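Local coordinates for protein Hsp70/Hsp90 co-chaperone CNS1 (Saccharomyces cerevisiae, PDB 6HFM) that acts as a co-chaperone that binds Hsp90 and Hsp70, stimulating the ATPase of Hsp70 but not that of Hsp90, and is represented here by its C-terminal wheel domain, at residues T14-T19 with T120-L125; E44-Y49 with S68-V73; V103-K108 with P130-F135; I7-A12 with I35-P40; I18-T23 with F135-K140. All coordinates share one frame; numbering follows the deposited sequence. Where two conformers were deposited one is given.

Contact 1: residues T14-T19 with T120-L125; sequences TLRNIT and TFHDIL
I18 and L125 mark the closest passage of the two backbones, their CA atoms 5.6 Å apart, where the chain leaving helix 4-15 runs by helix 121-126. N17, the residue after the first helix, has positive phi (57°) in a Schellman motif; its O lies 3.2 Å from L125 O. Both are acceptors and cannot bond each other. Two waters span the backbones instead: one donates to R16 O and H122 O, the other accepts from T19 N and donates to L125 O. Among the side chains, I18 and L125 pass obliquely, I18 CG1 resting 4.1 Å from L125 CB; with I18 CG1 beside its own backbone N (chi1 -68°), this branch faces the helix. R16 CG lies at the edge of the H122 ring, 4.3 Å from H122 CD2, while its guanidinium continues to F43 O, A12 O and E69. D123 OD1 takes H122 ND1 in the imidazole plane at 3.0 Å, which fixes the turn of the ring. N17 ND2 donates to K126 O and E128. N17 and L125 belong to the magnesium site, and the crowding of their two carbonyl oxygens is consistent with both facing the cation, whose charge would offset the repulsion between them.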
# COMPACT_ATOMS: atom_id res chain seq x y z
N THR A 14 8.95 0.66 -15.25
CA THR A 14 9.42 -0.65 -15.68
C THR A 14 10.85 -0.91 -15.17
O THR A 14 11.19 -2.03 -14.79
CB THR A 14 9.36 -0.82 -17.21
OG1 THR A 14 8.04 -0.48 -17.67
CG2 THR A 14 9.68 -2.25 -17.63
N LEU A 15 11.68 0.14 -15.15
CA LEU A 15 13.03 0.02 -14.58
C LEU A 15 12.97 -0.40 -13.11
O LEU A 15 13.77 -1.21 -12.65
CB LEU A 15 13.79 1.35 -14.69
CG LEU A 15 15.21 1.38 -14.09
CD1 LEU A 15 16.16 0.51 -14.91
CD2 LEU A 15 15.71 2.80 -14.01
N ARG A 16 12.00 0.16 -12.39
CA ARG A 16 11.75 -0.17 -10.98
C ARG A 16 11.04 -1.52 -10.75
O ARG A 16 10.73 -1.85 -9.60
CB ARG A 16 10.93 0.96 -10.34
CG ARG A 16 11.68 2.28 -10.15
CD ARG A 16 10.70 3.39 -9.83
NE ARG A 16 11.32 4.62 -9.34
CZ ARG A 16 11.93 5.54 -10.09
NH1 ARG A 16 12.10 5.36 -11.40
NH2 ARG A 16 12.42 6.64 -9.51
N ASN A 17 10.76 -2.26 -11.83
CA ASN A 17 10.11 -3.58 -11.78
C ASN A 17 8.75 -3.56 -11.08
O ASN A 17 8.37 -4.52 -10.41
CB ASN A 17 11.05 -4.61 -11.14
CG ASN A 17 10.63 -6.04 -11.43
OD1 ASN A 17 10.12 -6.34 -12.50
ND2 ASN A 17 10.84 -6.93 -10.46
N ILE A 18 8.00 -2.47 -11.26
CA ILE A 18 6.71 -2.30 -10.58
C ILE A 18 5.61 -3.06 -11.32
O ILE A 18 5.42 -2.89 -12.54
CB ILE A 18 6.32 -0.81 -10.43
CG1 ILE A 18 7.27 -0.11 -9.46
CG2 ILE A 18 4.88 -0.65 -9.91
CD1 ILE A 18 7.23 1.40 -9.51
N THR A 19 4.90 -3.91 -10.59
CA THR A 19 3.71 -4.59 -11.08
C THR A 19 2.49 -3.73 -10.71
O THR A 19 2.37 -3.32 -9.56
CB THR A 19 3.57 -5.97 -10.42
OG1 THR A 19 4.78 -6.73 -10.63
CG2 THR A 19 2.39 -6.75 -10.97
N THR A 120 11.95 0.29 2.47
CA THR A 120 11.31 1.33 1.68
C THR A 120 10.29 0.71 0.72
O THR A 120 10.40 -0.46 0.34
CB THR A 120 12.32 2.13 0.83
OG1 THR A 120 12.95 1.25 -0.11
CG2 THR A 120 13.37 2.81 1.72
N PHE A 121 9.29 1.50 0.33
CA PHE A 121 8.33 1.02 -0.66
C PHE A 121 9.00 0.75 -2.01
O PHE A 121 8.62 -0.21 -2.68
CB PHE A 121 7.12 1.96 -0.75
CG PHE A 121 6.24 1.89 0.46
CD1 PHE A 121 5.45 0.76 0.70
CD2 PHE A 121 6.23 2.92 1.40
CE1 PHE A 121 4.66 0.67 1.83
CE2 PHE A 121 5.42 2.84 2.54
CZ PHE A 121 4.65 1.71 2.75
N HIS A 122 10.01 1.54 -2.37
CA HIS A 122 10.82 1.26 -3.56
C HIS A 122 11.34 -0.18 -3.54
O HIS A 122 11.21 -0.90 -4.52
CB HIS A 122 12.01 2.23 -3.67
CG HIS A 122 12.98 1.88 -4.77
ND1 HIS A 122 14.11 1.12 -4.55
CD2 HIS A 122 12.98 2.19 -6.09
CE1 HIS A 122 14.76 0.97 -5.69
NE2 HIS A 122 14.10 1.60 -6.64
N ASP A 123 11.95 -0.57 -2.42
CA ASP A 123 12.55 -1.91 -2.32
C ASP A 123 11.51 -3.03 -2.33
O ASP A 123 11.73 -4.06 -2.96
CB ASP A 123 13.47 -2.00 -1.10
CG ASP A 123 14.78 -1.22 -1.28
OD1 ASP A 123 15.04 -0.67 -2.38
OD2 ASP A 123 15.58 -1.17 -0.32
N ILE A 124 10.36 -2.81 -1.68
CA ILE A 124 9.27 -3.80 -1.69
C ILE A 124 8.71 -4.02 -3.10
O ILE A 124 8.52 -5.15 -3.53
CB ILE A 124 8.14 -3.40 -0.71
CG1 ILE A 124 8.64 -3.52 0.73
CG2 ILE A 124 6.89 -4.27 -0.91
CD1 ILE A 124 7.77 -2.82 1.75
N LEU A 125 8.47 -2.93 -3.83
CA LEU A 125 7.89 -3.02 -5.18
C LEU A 125 8.89 -3.53 -6.23
O LEU A 125 8.46 -4.05 -7.26
CB LEU A 125 7.31 -1.67 -5.62
CG LEU A 125 6.19 -1.03 -4.78
CD1 LEU A 125 5.79 0.32 -5.35
CD2 LEU A 125 4.98 -1.93 -4.66
O HOH W 1 10.14 0.03 -7.00
O HOH W 2 5.75 -4.34 -7.88

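Contact 2: residues E44-Y49 with S68-V73; sequences ESQLIY and SELTTV
Q46 reaches across to S68 with its chain extended beyond CG, and Q46 OE1 accepts from S68 OG at 2.7 Å, the hydroxyl tilted 22° from the amide carbonyl plane. The Q46 and L70 side chains cross at about a right angle, Q46 CG 3.6 Å from L70 CD1. An alanine here would probably leave S68 OG without this acceptor and L70 CD1 without the chain it lies against. L47 is gripped by E69 through both backbone polar atoms: L47 N donates to E69 OE2 at 3.0 Å from above the carboxylate plane, and E69 N donates to L47 O at 2.9 Å. The second carboxylate oxygen of E69 forms a salt bridge with R16. I48 faces S68 as an antiparallel non-hydrogen-bonded pair. Y49 comes across E69, its OH 3.2 Å from E69 CB, and a water joins that hydroxyl to E69 OE1. The strands 47-55 and 60-68 form an antiparallel hairpin, at whose open end the chain leaves S68 through a type I turn and an ST turn in which S68 OG accepts from L70 N.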
# COMPACT_ATOMS: atom_id res chain seq x y z
N GLU A 44 15.43 9.11 -12.14
CA GLU A 44 16.04 8.91 -10.82
C GLU A 44 15.35 9.64 -9.69
O GLU A 44 15.61 9.33 -8.52
CB GLU A 44 17.48 9.45 -10.78
CG GLU A 44 18.54 8.64 -11.46
CD GLU A 44 19.92 9.03 -10.95
OE1 GLU A 44 20.16 10.24 -10.68
OE2 GLU A 44 20.75 8.12 -10.78
N SER A 45 14.56 10.66 -10.01
CA SER A 45 13.86 11.43 -8.98
C SER A 45 12.84 10.53 -8.29
O SER A 45 12.53 9.43 -8.77
CB SER A 45 13.22 12.69 -9.56
OG SER A 45 12.15 12.42 -10.44
N GLN A 46 12.33 10.99 -7.16
CA GLN A 46 11.44 10.16 -6.34
C GLN A 46 10.09 9.96 -7.02
O GLN A 46 9.43 10.92 -7.39
CB GLN A 46 11.24 10.76 -4.95
CG GLN A 46 12.52 10.81 -4.13
CD GLN A 46 12.37 11.59 -2.84
OE1 GLN A 46 11.37 11.46 -2.13
NE2 GLN A 46 13.38 12.40 -2.52
N LEU A 47 9.73 8.70 -7.22
CA LEU A 47 8.38 8.32 -7.62
C LEU A 47 7.43 8.52 -6.44
O LEU A 47 7.72 8.09 -5.32
CB LEU A 47 8.36 6.86 -8.09
CG LEU A 47 7.04 6.33 -8.66
CD1 LEU A 47 6.60 7.09 -9.90
CD2 LEU A 47 7.17 4.84 -8.98
N ILE A 48 6.31 9.18 -6.71
CA ILE A 48 5.33 9.54 -5.68
C ILE A 48 3.98 8.93 -6.08
O ILE A 48 3.51 9.17 -7.20
CB ILE A 48 5.20 11.07 -5.57
CG1 ILE A 48 6.53 11.70 -5.14
CG2 ILE A 48 4.12 11.46 -4.55
CD1 ILE A 48 6.64 13.18 -5.41
N TYR A 49 3.38 8.15 -5.18
CA TYR A 49 2.07 7.52 -5.43
C TYR A 49 1.14 7.68 -4.22
O TYR A 49 1.62 7.89 -3.11
CB TYR A 49 2.20 6.04 -5.82
CG TYR A 49 3.46 5.30 -5.37
CD1 TYR A 49 3.80 5.20 -4.03
CD2 TYR A 49 4.28 4.66 -6.31
CE1 TYR A 49 4.94 4.53 -3.62
CE2 TYR A 49 5.42 3.97 -5.91
CZ TYR A 49 5.75 3.91 -4.56
OH TYR A 49 6.87 3.22 -4.16
N SER A 68 6.15 9.17 -1.01
CA SER A 68 7.37 8.91 -1.77
C SER A 68 7.79 7.46 -1.65
O SER A 68 7.70 6.87 -0.57
CB SER A 68 8.53 9.79 -1.28
OG SER A 68 9.76 9.34 -1.83
N GLU A 69 8.31 6.90 -2.74
CA GLU A 69 8.89 5.55 -2.75
C GLU A 69 10.05 5.35 -1.74
O GLU A 69 10.33 4.23 -1.35
CB GLU A 69 9.39 5.18 -4.15
CG GLU A 69 10.61 5.98 -4.60
CD GLU A 69 11.04 5.67 -6.01
OE1 GLU A 69 10.72 4.58 -6.54
OE2 GLU A 69 11.70 6.55 -6.62
N LEU A 70 10.74 6.43 -1.38
CA LEU A 70 11.82 6.36 -0.38
C LEU A 70 11.33 6.34 1.07
O LEU A 70 12.14 6.17 1.99
CB LEU A 70 12.81 7.51 -0.59
CG LEU A 70 13.51 7.57 -1.95
CD1 LEU A 70 14.49 8.73 -1.94
CD2 LEU A 70 14.22 6.28 -2.29
N THR A 71 10.03 6.53 1.29
CA THR A 71 9.42 6.38 2.61
C THR A 71 9.51 4.92 3.07
O THR A 71 9.26 4.00 2.28
CB THR A 71 7.93 6.79 2.58
OG1 THR A 71 7.79 8.08 1.97
CG2 THR A 71 7.33 6.85 3.98
N THR A 72 9.87 4.70 4.34
CA THR A 72 9.84 3.35 4.91
C THR A 72 8.45 3.00 5.42
O THR A 72 7.63 3.88 5.68
CB THR A 72 10.84 3.15 6.06
OG1 THR A 72 10.50 4.01 7.16
CG2 THR A 72 12.27 3.43 5.59
N VAL A 73 8.22 1.71 5.57
CA VAL A 73 6.96 1.21 6.14
C VAL A 73 6.75 1.84 7.53
O VAL A 73 5.66 2.36 7.82
CB VAL A 73 6.94 -0.33 6.18
CG1 VAL A 73 5.76 -0.85 7.01
CG2 VAL A 73 6.91 -0.90 4.77
O HOH W 3 14.12 7.83 -6.19
O HOH W 4 8.82 2.51 -6.29

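Contact 3: residues V103-K108 with P130-F135; sequences VFMETK and PDVPLF
K108 N donates to D131 O at 2.9 Å, nearly in line with the carbonyl, and is the direct hydrogen bond between the two segments. Farther out their side chains share a water, which accepts from K108 NZ and donates to D131 OD2; the charges themselves stay 4.6 Å apart (K108 NZ to D131 OD2), beyond a salt bridge. D131 OD1 accepts from T19, and the D131 side chain lies about 3 Å from the bound magnesium ion. The E106 side chain crosses that of F135 at about a right angle, E106 CD 3.5 Å from F135 CZ, with carboxylate and ring planes 41° apart. The carboxylate carries salt bridges to K140, R164 and R165, which would be expected to keep it ionised in this buried setting. Here, in the wheel domain, the end of strand 101-106 of the mixed sheet meets the chain entering strand 134-135, the two directions 104° apart. P133 CD sits 3.3 Å from E106 O. Deeper in, the M105 chain bends at chi3 (77°) and puts CE 3.7 Å from V132 CG1, next to I124 of helix 121-126.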
# COMPACT_ATOMS: atom_id res chain seq x y z
N VAL A 103 2.19 -4.80 9.41
CA VAL A 103 1.75 -4.25 8.12
C VAL A 103 1.79 -5.39 7.10
O VAL A 103 2.80 -6.08 6.96
CB VAL A 103 2.66 -3.10 7.64
CG1 VAL A 103 2.11 -2.48 6.36
CG2 VAL A 103 2.78 -2.03 8.72
N PHE A 104 0.67 -5.57 6.40
CA PHE A 104 0.54 -6.58 5.35
C PHE A 104 0.22 -5.94 4.01
O PHE A 104 -0.39 -4.88 3.94
CB PHE A 104 -0.54 -7.62 5.72
CG PHE A 104 -0.23 -8.36 6.98
CD1 PHE A 104 0.56 -9.50 6.96
CD2 PHE A 104 -0.72 -7.91 8.20
CE1 PHE A 104 0.86 -10.18 8.12
CE2 PHE A 104 -0.43 -8.59 9.38
CZ PHE A 104 0.37 -9.73 9.34
N MET A 105 0.70 -6.58 2.94
CA MET A 105 0.40 -6.18 1.57
C MET A 105 0.03 -7.40 0.76
O MET A 105 0.54 -8.50 1.01
CB MET A 105 1.60 -5.46 0.95
CG MET A 105 1.95 -4.17 1.67
SD MET A 105 3.40 -3.28 1.06
CE MET A 105 2.72 -2.55 -0.42
N GLU A 106 -0.86 -7.20 -0.21
CA GLU A 106 -1.30 -8.27 -1.10
C GLU A 106 -0.23 -8.54 -2.17
O GLU A 106 0.40 -7.61 -2.67
CB GLU A 106 -2.63 -7.89 -1.75
CG GLU A 106 -3.28 -8.99 -2.58
CD GLU A 106 -4.64 -8.59 -3.14
OE1 GLU A 106 -5.31 -7.70 -2.57
OE2 GLU A 106 -5.05 -9.20 -4.15
N THR A 107 -0.03 -9.82 -2.51
CA THR A 107 0.92 -10.20 -3.56
C THR A 107 0.20 -10.44 -4.88
O THR A 107 -1.03 -10.48 -4.93
CB THR A 107 1.71 -11.47 -3.16
OG1 THR A 107 0.80 -12.58 -3.03
CG2 THR A 107 2.46 -11.27 -1.86
N LYS A 108 0.96 -10.62 -5.96
CA LYS A 108 0.35 -10.89 -7.27
C LYS A 108 -0.49 -12.17 -7.24
O LYS A 108 -1.52 -12.25 -7.91
CB LYS A 108 1.41 -10.98 -8.37
CG LYS A 108 0.80 -10.91 -9.77
CD LYS A 108 1.84 -10.94 -10.88
CE LYS A 108 1.17 -11.03 -12.24
NZ LYS A 108 2.17 -11.11 -13.34
N PRO A 130 9.28 -11.87 -3.38
CA PRO A 130 7.82 -11.85 -3.62
C PRO A 130 7.36 -10.63 -4.43
O PRO A 130 7.88 -9.53 -4.24
CB PRO A 130 7.23 -11.79 -2.22
CG PRO A 130 8.32 -11.25 -1.36
CD PRO A 130 9.61 -11.64 -1.96
N ASP A 131 6.39 -10.86 -5.31
CA ASP A 131 5.88 -9.85 -6.24
C ASP A 131 4.73 -9.10 -5.55
O ASP A 131 3.63 -9.64 -5.42
CB ASP A 131 5.41 -10.53 -7.54
CG ASP A 131 5.16 -9.54 -8.68
OD1 ASP A 131 5.25 -8.31 -8.49
OD2 ASP A 131 4.86 -10.02 -9.80
N VAL A 132 5.00 -7.87 -5.11
CA VAL A 132 4.04 -7.05 -4.37
C VAL A 132 3.62 -5.87 -5.27
O VAL A 132 4.42 -4.95 -5.48
CB VAL A 132 4.67 -6.52 -3.06
CG1 VAL A 132 3.73 -5.58 -2.31
CG2 VAL A 132 5.08 -7.68 -2.16
N PRO A 133 2.37 -5.89 -5.79
CA PRO A 133 1.97 -4.84 -6.74
C PRO A 133 1.41 -3.55 -6.15
O PRO A 133 0.95 -3.51 -5.00
CB PRO A 133 0.87 -5.52 -7.58
CG PRO A 133 0.84 -6.94 -7.17
CD PRO A 133 1.39 -6.99 -5.79
N LEU A 134 1.42 -2.50 -6.98
CA LEU A 134 0.48 -1.40 -6.84
C LEU A 134 -0.90 -1.89 -7.30
O LEU A 134 -1.01 -2.78 -8.15
CB LEU A 134 0.91 -0.20 -7.69
CG LEU A 134 2.21 0.52 -7.33
CD1 LEU A 134 2.47 1.63 -8.33
CD2 LEU A 134 2.17 1.07 -5.92
N PHE A 135 -1.94 -1.30 -6.71
CA PHE A 135 -3.32 -1.52 -7.12
C PHE A 135 -3.87 -0.18 -7.60
O PHE A 135 -3.90 0.78 -6.83
CB PHE A 135 -4.13 -2.13 -5.97
CG PHE A 135 -3.81 -3.58 -5.73
CD1 PHE A 135 -4.55 -4.58 -6.35
CD2 PHE A 135 -2.73 -3.94 -4.93
CE1 PHE A 135 -4.23 -5.92 -6.16
CE2 PHE A 135 -2.41 -5.28 -4.75
CZ PHE A 135 -3.16 -6.27 -5.36
O HOH W 5 0.27 -4.93 -2.62
O HOH W 6 4.58 -9.57 -12.44

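Contact 4: residues I7-A12 with I35-P40; sequences IMLESA and IRLEDP
L9 faces L37 with their CA atoms 6.8 Å apart, and M8 faces P40 less closely, as helix 4-15 packs against the short strand 36-37 and the turn after it. L37 points at the helix and carries much of the contact. Its CD1 sits against two side chains one helical turn apart, 3.9 Å from A12 CB and 4.0 Å from M8 CG. L9 slides past L37 in the opposite direction, L9 CD1 lying 4.1 Å from L37 CG. With CG anti to its backbone N (chi1 -178°), L9 leans toward the strand, and its other methyl, CD2, comes 3.7 Å from I35 O. The helix thus covers one side of an outer strand of the mixed sheet, where strand 36-37 pairs antiparallel with strand 47-55; L47 of that neighbouring strand also touches L9. R36 points the other way along the alternation of the strand and forms a salt bridge with E66. Toward the surface, M8 CG lies 3.4 Å from P40 O, beside which the M8 chain bends.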
# COMPACT_ATOMS: atom_id res chain seq x y z
N ILE A 7 5.44 8.74 -21.30
CA ILE A 7 6.38 7.70 -21.71
C ILE A 7 7.57 7.61 -20.74
O ILE A 7 8.04 6.50 -20.46
CB ILE A 7 6.86 7.89 -23.18
CG1 ILE A 7 5.67 7.74 -24.16
CG2 ILE A 7 7.96 6.90 -23.55
CD1 ILE A 7 5.10 6.34 -24.30
N MET A 8 8.03 8.74 -20.22
CA MET A 8 9.10 8.74 -19.20
C MET A 8 8.66 8.00 -17.94
O MET A 8 9.43 7.20 -17.40
CB MET A 8 9.52 10.16 -18.82
CG MET A 8 10.61 10.22 -17.76
SD MET A 8 12.16 9.45 -18.25
CE MET A 8 12.77 10.74 -19.33
N LEU A 9 7.45 8.28 -17.48
CA LEU A 9 6.93 7.62 -16.28
C LEU A 9 6.85 6.10 -16.47
O LEU A 9 7.27 5.35 -15.60
CB LEU A 9 5.56 8.17 -15.90
CG LEU A 9 4.90 7.60 -14.64
CD1 LEU A 9 5.78 7.80 -13.41
CD2 LEU A 9 3.54 8.25 -14.43
N GLU A 10 6.31 5.67 -17.62
CA GLU A 10 6.22 4.25 -17.96
C GLU A 10 7.60 3.58 -17.96
O GLU A 10 7.78 2.52 -17.37
CB GLU A 10 5.55 4.04 -19.32
CG GLU A 10 4.05 4.32 -19.34
CD GLU A 10 3.43 4.26 -20.73
OE1 GLU A 10 2.23 4.59 -20.86
OE2 GLU A 10 4.13 3.89 -21.70
N SER A 11 8.56 4.20 -18.63
CA SER A 11 9.93 3.68 -18.71
C SER A 11 10.61 3.64 -17.34
O SER A 11 11.37 2.71 -17.03
CB SER A 11 10.77 4.50 -19.69
OG SER A 11 10.24 4.43 -21.01
N ALA A 12 10.32 4.65 -16.51
CA ALA A 12 10.86 4.73 -15.15
C ALA A 12 10.26 3.67 -14.22
O ALA A 12 10.96 3.14 -13.35
CB ALA A 12 10.63 6.11 -14.58
N ILE A 35 -0.05 9.80 -9.99
CA ILE A 35 1.23 9.13 -9.76
C ILE A 35 2.22 9.88 -10.64
O ILE A 35 1.90 10.22 -11.79
CB ILE A 35 1.18 7.61 -10.08
CG1 ILE A 35 2.55 6.94 -9.87
CG2 ILE A 35 0.66 7.34 -11.49
CD1 ILE A 35 2.51 5.42 -9.85
N ARG A 36 3.40 10.20 -10.11
CA ARG A 36 4.37 11.02 -10.85
C ARG A 36 5.79 10.89 -10.31
O ARG A 36 5.99 10.54 -9.15
CB ARG A 36 3.95 12.50 -10.81
CG ARG A 36 4.11 13.18 -9.46
CD ARG A 36 3.56 14.59 -9.49
NE ARG A 36 4.26 15.46 -8.54
CZ ARG A 36 4.10 15.44 -7.21
NH1 ARG A 36 3.25 14.59 -6.63
NH2 ARG A 36 4.79 16.28 -6.45
N LEU A 37 6.75 11.20 -11.18
CA LEU A 37 8.13 11.48 -10.77
C LEU A 37 8.19 12.91 -10.27
O LEU A 37 7.62 13.81 -10.90
CB LEU A 37 9.08 11.30 -11.95
CG LEU A 37 9.24 9.87 -12.47
CD1 LEU A 37 9.85 9.85 -13.87
CD2 LEU A 37 10.07 9.04 -11.51
N GLU A 38 8.90 13.13 -9.16
CA GLU A 38 9.03 14.47 -8.58
C GLU A 38 9.57 15.47 -9.60
O GLU A 38 9.08 16.59 -9.70
CB GLU A 38 9.92 14.43 -7.33
CG GLU A 38 9.83 15.69 -6.49
CD GLU A 38 10.38 15.52 -5.08
OE1 GLU A 38 9.99 16.32 -4.20
OE2 GLU A 38 11.21 14.60 -4.84
N ASP A 39 10.57 15.03 -10.38
CA ASP A 39 11.06 15.78 -11.54
C ASP A 39 10.63 14.98 -12.77
O ASP A 39 11.21 13.93 -13.04
CB ASP A 39 12.58 15.93 -11.48
CG ASP A 39 13.04 16.86 -10.37
OD1 ASP A 39 14.27 16.99 -10.18
OD2 ASP A 39 12.18 17.47 -9.69
N PRO A 40 9.62 15.47 -13.53
CA PRO A 40 9.01 14.61 -14.56
C PRO A 40 9.93 14.09 -15.67
O PRO A 40 9.62 13.06 -16.27
CB PRO A 40 7.93 15.52 -15.18
CG PRO A 40 7.65 16.55 -14.15
CD PRO A 40 8.94 16.77 -13.43

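Contact 5: residues I18-T23 with F135-K140; sequences ITNIKT and FDNALK
T23 and D136 meet at about a right angle, and the D136 carboxylate takes two donors from one residue: T23 N reaches D136 OD1 at 2.9 Å, nearly straight (171°), and T23 OG1 reaches the syn lone pair of D136 OD2 at 2.6 Å. T23 OG1 stands between its backbone N and carbonyl carbon (chi1 68°), which lets both donors face the same carboxylate. An alanine in place of D136 would probably leave T23 N and T23 OG1 without these acceptors and the T23 hydroxyl free to turn. N20 crosses N137 at about a right angle with the amide planes only 12° apart; N20 OD1 accepts from N137 N at 2.9 Å. Between these two side-chain links, in sequence, D136 N donates to I21 O at 2.9 Å. The I21 side chain lies alongside F135 and points the same way, with I21 CG2 3.8 Å from F135 CE1, while T23 CG2 comes in at the edge of that ring. D136 and N137 both have positive phi in a type I' or III' beta turn from F135 to A138. Parallel pairing of I21 with F135 makes this a small two-stranded parallel sheet, flanked by side-chain bonds of N20 and D136 tying strand to turn.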
# COMPACT_ATOMS: atom_id res chain seq x y z
N ILE A 18 8.00 -2.47 -11.26
CA ILE A 18 6.71 -2.30 -10.58
C ILE A 18 5.61 -3.06 -11.32
O ILE A 18 5.42 -2.89 -12.54
CB ILE A 18 6.32 -0.81 -10.43
CG1 ILE A 18 7.27 -0.11 -9.46
CG2 ILE A 18 4.88 -0.65 -9.91
CD1 ILE A 18 7.23 1.40 -9.51
N THR A 19 4.90 -3.91 -10.59
CA THR A 19 3.71 -4.59 -11.08
C THR A 19 2.49 -3.73 -10.71
O THR A 19 2.37 -3.32 -9.56
CB THR A 19 3.57 -5.97 -10.42
OG1 THR A 19 4.78 -6.73 -10.63
CG2 THR A 19 2.39 -6.75 -10.97
N ASN A 20 1.62 -3.44 -11.67
CA ASN A 20 0.36 -2.73 -11.38
C ASN A 20 -0.83 -3.62 -11.72
O ASN A 20 -0.92 -4.17 -12.82
CB ASN A 20 0.25 -1.41 -12.15
CG ASN A 20 -1.01 -0.63 -11.78
OD1 ASN A 20 -1.34 -0.49 -10.60
ND2 ASN A 20 -1.71 -0.12 -12.79
N ILE A 21 -1.76 -3.73 -10.77
CA ILE A 21 -2.99 -4.50 -10.95
C ILE A 21 -4.17 -3.53 -10.97
O ILE A 21 -4.38 -2.80 -10.00
CB ILE A 21 -3.18 -5.52 -9.80
CG1 ILE A 21 -2.03 -6.55 -9.75
CG2 ILE A 21 -4.53 -6.24 -9.92
CD1 ILE A 21 -1.84 -7.38 -11.00
N LYS A 22 -4.94 -3.54 -12.05
CA LYS A 22 -6.16 -2.73 -12.13
C LYS A 22 -7.34 -3.50 -11.54
O LYS A 22 -7.47 -4.72 -11.76
CB LYS A 22 -6.42 -2.30 -13.57
CG LYS A 22 -5.38 -1.29 -14.05
CD LYS A 22 -5.52 -0.94 -15.51
CE LYS A 22 -4.38 -0.03 -15.93
NZ LYS A 22 -4.56 0.49 -17.30
N THR A 23 -8.17 -2.79 -10.77
CA THR A 23 -9.35 -3.37 -10.12
C THR A 23 -10.61 -2.80 -10.76
O THR A 23 -10.57 -1.73 -11.38
CB THR A 23 -9.34 -3.17 -8.59
OG1 THR A 23 -9.52 -1.79 -8.25
CG2 THR A 23 -8.05 -3.69 -7.98
N PHE A 135 -1.94 -1.30 -6.71
CA PHE A 135 -3.32 -1.52 -7.12
C PHE A 135 -3.87 -0.18 -7.60
O PHE A 135 -3.90 0.78 -6.83
CB PHE A 135 -4.13 -2.13 -5.97
CG PHE A 135 -3.81 -3.58 -5.73
CD1 PHE A 135 -4.55 -4.58 -6.35
CD2 PHE A 135 -2.73 -3.94 -4.93
CE1 PHE A 135 -4.23 -5.92 -6.16
CE2 PHE A 135 -2.41 -5.28 -4.75
CZ PHE A 135 -3.16 -6.27 -5.36
N ASP A 136 -4.24 -0.10 -8.88
CA ASP A 136 -4.72 1.14 -9.50
C ASP A 136 -3.71 2.28 -9.33
O ASP A 136 -4.07 3.42 -9.03
CB ASP A 136 -6.10 1.49 -8.91
CG ASP A 136 -7.07 0.33 -9.00
OD1 ASP A 136 -7.41 -0.06 -10.14
OD2 ASP A 136 -7.48 -0.19 -7.94
N ASN A 137 -2.43 1.94 -9.53
CA ASN A 137 -1.31 2.89 -9.42
C ASN A 137 -1.21 3.56 -8.05
O ASN A 137 -0.79 4.71 -7.94
CB ASN A 137 -1.32 3.91 -10.57
CG ASN A 137 -0.63 3.40 -11.83
OD1 ASN A 137 0.26 2.55 -11.79
ND2 ASN A 137 -1.03 3.95 -12.97
N ALA A 138 -1.56 2.82 -7.01
CA ALA A 138 -1.49 3.29 -5.63
C ALA A 138 -1.09 2.16 -4.68
O ALA A 138 -1.34 0.98 -4.96
CB ALA A 138 -2.82 3.88 -5.19
N LEU A 139 -0.44 2.51 -3.58
CA LEU A 139 -0.16 1.55 -2.51
C LEU A 139 -1.47 1.12 -1.86
O LEU A 139 -2.42 1.90 -1.77
CB LEU A 139 0.75 2.16 -1.45
CG LEU A 139 2.18 2.51 -1.87
CD1 LEU A 139 2.84 3.37 -0.81
CD2 LEU A 139 2.98 1.24 -2.16
N LYS A 140 -1.51 -0.13 -1.42
CA LYS A 140 -2.58 -0.64 -0.56
C LYS A 140 -1.91 -1.44 0.55
O LYS A 140 -1.22 -2.42 0.28
CB LYS A 140 -3.57 -1.49 -1.35
CG LYS A 140 -4.71 -2.08 -0.51
CD LYS A 140 -5.84 -2.63 -1.36
CE LYS A 140 -5.42 -3.78 -2.28
NZ LYS A 140 -4.92 -5.02 -1.62

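Contacts 1 and 5 start from one stretch of chain, sharing I18 and T19, and close loops of 100 and 111 residues. Contact 2 is nested in both loops; contact 3, about 16 Å from contact 2 (centres) and reaching the same mixed sheet, is nested in that of contact 5 and crosses contact 1. Contact 4 uses helix 4-15, as contact 1 does, and joins contact 2 through neighbouring strands 36-37 and 47-55. The R16-E69 salt bridge links contacts 1 and 2; T19 and D131 link contacts 1 and 3 near the magnesium ion; E106 and K140 link contacts 3 and 5. Helix 4-15 and strand 20-21 are thus held to helix 121-126, the turn after strand 134-135 and edge strand 36-37.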